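Local atomic coordinates of GTP cyclohydrolase 1 type 2 homolog (Staphylococcus aureus subsp. aureus, PDB entry 3LNL), a protein that is of unknown function but binds zinc at a dinuclear centre and assembles into a toroid-shaped homohexamer of the NIF3 family. Residues Gly85-Ile88 / Arg89-Gln93. The protein carries 2 engineered substitutions. Residues are numbered along the deposited sequence; the frame is centred on the assembly and turned at random.
Sequences GLII and RKLIQ
Ile88 and Ile92, one helical turn apart, run alongside each other on one flank of the helix, with CG2 of Ile88 3.9 Å from CD1 of Ile92. In Ile92, chi1 of -67° swings CG1 to the side of the backbone N and so back over the preceding turn, 3.4 Å from Ile88 O, which brings its CD1 methyl up to CG2 of Ile88. Leu91 leans back in the same sense: its CG sits 3.4 Å from Ile87 O, while CD1 makes a looser 4.3 Å contact with CG2 of Ile87. Both pairs are spaced by the N-H(i+4) to O=C(i) hydrogen bonds of helix 83-93, a helix of the N-terminal NIF3 domain, ahead of the PII-like insertion; Leu91 N to Ile87 O measures 3.0 Å (N-H...O 161°). Ile87 and Leu91 face inward, where Val54 of helix 51-60 and Leu71 cover them, whereas at the hexamer interface Ile88 packs on Leu79 and Ile92 on Ile92 of a second subunit. The CG and CD of Arg89 lie against the carbonyl oxygen of Gly85, at 3.0 and 3.3 Å from Gly85 O, which also accepts the bond from Arg89 N. A bend at chi3 (57°) then turns the chain back toward the helix's C-terminal end, the guanidinium group standing off its surface, where NH1 bonds to Leu79 O of the same chain. Lys90 runs away from Leu86 instead, its NZ hydrogen-bonded to Asn55 OD1.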
loop_
_atom_site.group_PDB
_atom_site.type_symbol
_atom_site.label_atom_id
_atom_site.label_comp_id
_atom_site.label_asym_id
_atom_site.label_seq_id
_atom_site.Cartn_x
_atom_site.Cartn_y
_atom_site.Cartn_z
ATOM N N GLY B 85 22.944 22.629 -3.209
ATOM C CA GLY B 85 23.004 23.634 -2.174
ATOM C C GLY B 85 23.700 24.923 -2.559
ATOM O O GLY B 85 23.230 26.024 -2.232
ATOM N N LEU B 86 24.777 24.798 -3.312
ATOM C CA LEU B 86 25.545 25.951 -3.761
ATOM C C LEU B 86 24.709 26.828 -4.696
ATOM O O LEU B 86 24.751 28.032 -4.601
ATOM C CB LEU B 86 26.814 25.452 -4.466
ATOM C CG LEU B 86 27.943 26.441 -4.682
ATOM C CD1 LEU B 86 28.565 26.820 -3.350
ATOM C CD2 LEU B 86 29.014 25.830 -5.623
ATOM N N ILE B 87 23.877 26.224 -5.524
ATOM C CA ILE B 87 23.061 26.948 -6.477
ATOM C C ILE B 87 21.913 27.680 -5.712
ATOM O O ILE B 87 21.656 28.885 -5.910
ATOM C CB ILE B 87 22.428 26.010 -7.544
ATOM C CG1 ILE B 87 23.510 25.301 -8.384
ATOM C CG2 ILE B 87 21.525 26.776 -8.483
ATOM C CD1 ILE B 87 22.962 24.205 -9.255
ATOM N N ILE B 88 21.285 26.971 -4.777
ATOM C CA ILE B 88 20.134 27.511 -4.081
ATOM C C ILE B 88 20.604 28.686 -3.213
ATOM O O ILE B 88 19.950 29.741 -3.147
ATOM C CB ILE B 88 19.466 26.408 -3.233
ATOM C CG1 ILE B 88 18.825 25.331 -4.121
ATOM C CG2 ILE B 88 18.441 27.022 -2.248
ATOM C CD1 ILE B 88 18.505 23.984 -3.316
ATOM N N ARG B 89 21.723 28.486 -2.506
ATOM C CA ARG B 89 22.333 29.545 -1.687
ATOM C C ARG B 89 22.725 30.775 -2.526
ATOM O O ARG B 89 22.537 31.898 -2.097
ATOM C CB ARG B 89 23.557 29.038 -0.902
ATOM C CG ARG B 89 23.221 27.928 0.135
ATOM C CD ARG B 89 24.440 27.185 0.639
ATOM N NE ARG B 89 25.398 28.115 1.222
ATOM C CZ ARG B 89 25.326 28.635 2.442
ATOM N NH1 ARG B 89 24.393 28.255 3.346
ATOM N NH2 ARG B 89 26.238 29.491 2.810
ATOM N N LYS B 90 23.251 30.555 -3.719
ATOM C CA LYS B 90 23.626 31.670 -4.554
ATOM C C LYS B 90 22.396 32.481 -4.983
ATOM O O LYS B 90 22.462 33.705 -4.983
ATOM C CB LYS B 90 24.475 31.208 -5.751
ATOM C CG LYS B 90 25.072 32.413 -6.572
ATOM C CD LYS B 90 26.480 32.140 -7.045
ATOM C CE LYS B 90 27.235 33.367 -7.532
ATOM N NZ LYS B 90 28.425 32.828 -8.268
ATOM N N LEU B 91 21.290 31.807 -5.307
ATOM C CA LEU B 91 20.016 32.483 -5.672
ATOM C C LEU B 91 19.604 33.391 -4.527
ATOM O O LEU B 91 19.318 34.574 -4.706
ATOM C CB LEU B 91 18.896 31.447 -5.969
ATOM C CG LEU B 91 19.078 30.679 -7.276
ATOM C CD1 LEU B 91 18.251 29.344 -7.372
ATOM C CD2 LEU B 91 18.779 31.625 -8.467
ATOM N N ILE B 92 19.613 32.811 -3.326
ATOM C CA ILE B 92 19.145 33.516 -2.163
ATOM C C ILE B 92 20.066 34.675 -1.818
ATOM O O ILE B 92 19.631 35.784 -1.517
ATOM C CB ILE B 92 18.944 32.545 -0.967
ATOM C CG1 ILE B 92 17.789 31.599 -1.297
ATOM C CG2 ILE B 92 18.640 33.338 0.315
ATOM C CD1 ILE B 92 17.642 30.340 -0.338
ATOM N N GLN B 93 21.344 34.434 -1.891
ATOM C CA GLN B 93 22.253 35.439 -1.480
ATOM C C GLN B 93 22.257 36.641 -2.438
ATOM O O GLN B 93 22.533 37.753 -1.997
ATOM C CB GLN B 93 23.648 34.837 -1.334
ATOM C CG GLN B 93 23.708 34.060 -0.034
ATOM C CD GLN B 93 25.062 33.596 0.333
ATOM O OE1 GLN B 93 25.797 33.112 -0.525
ATOM N NE2 GLN B 93 25.383 33.645 1.652
#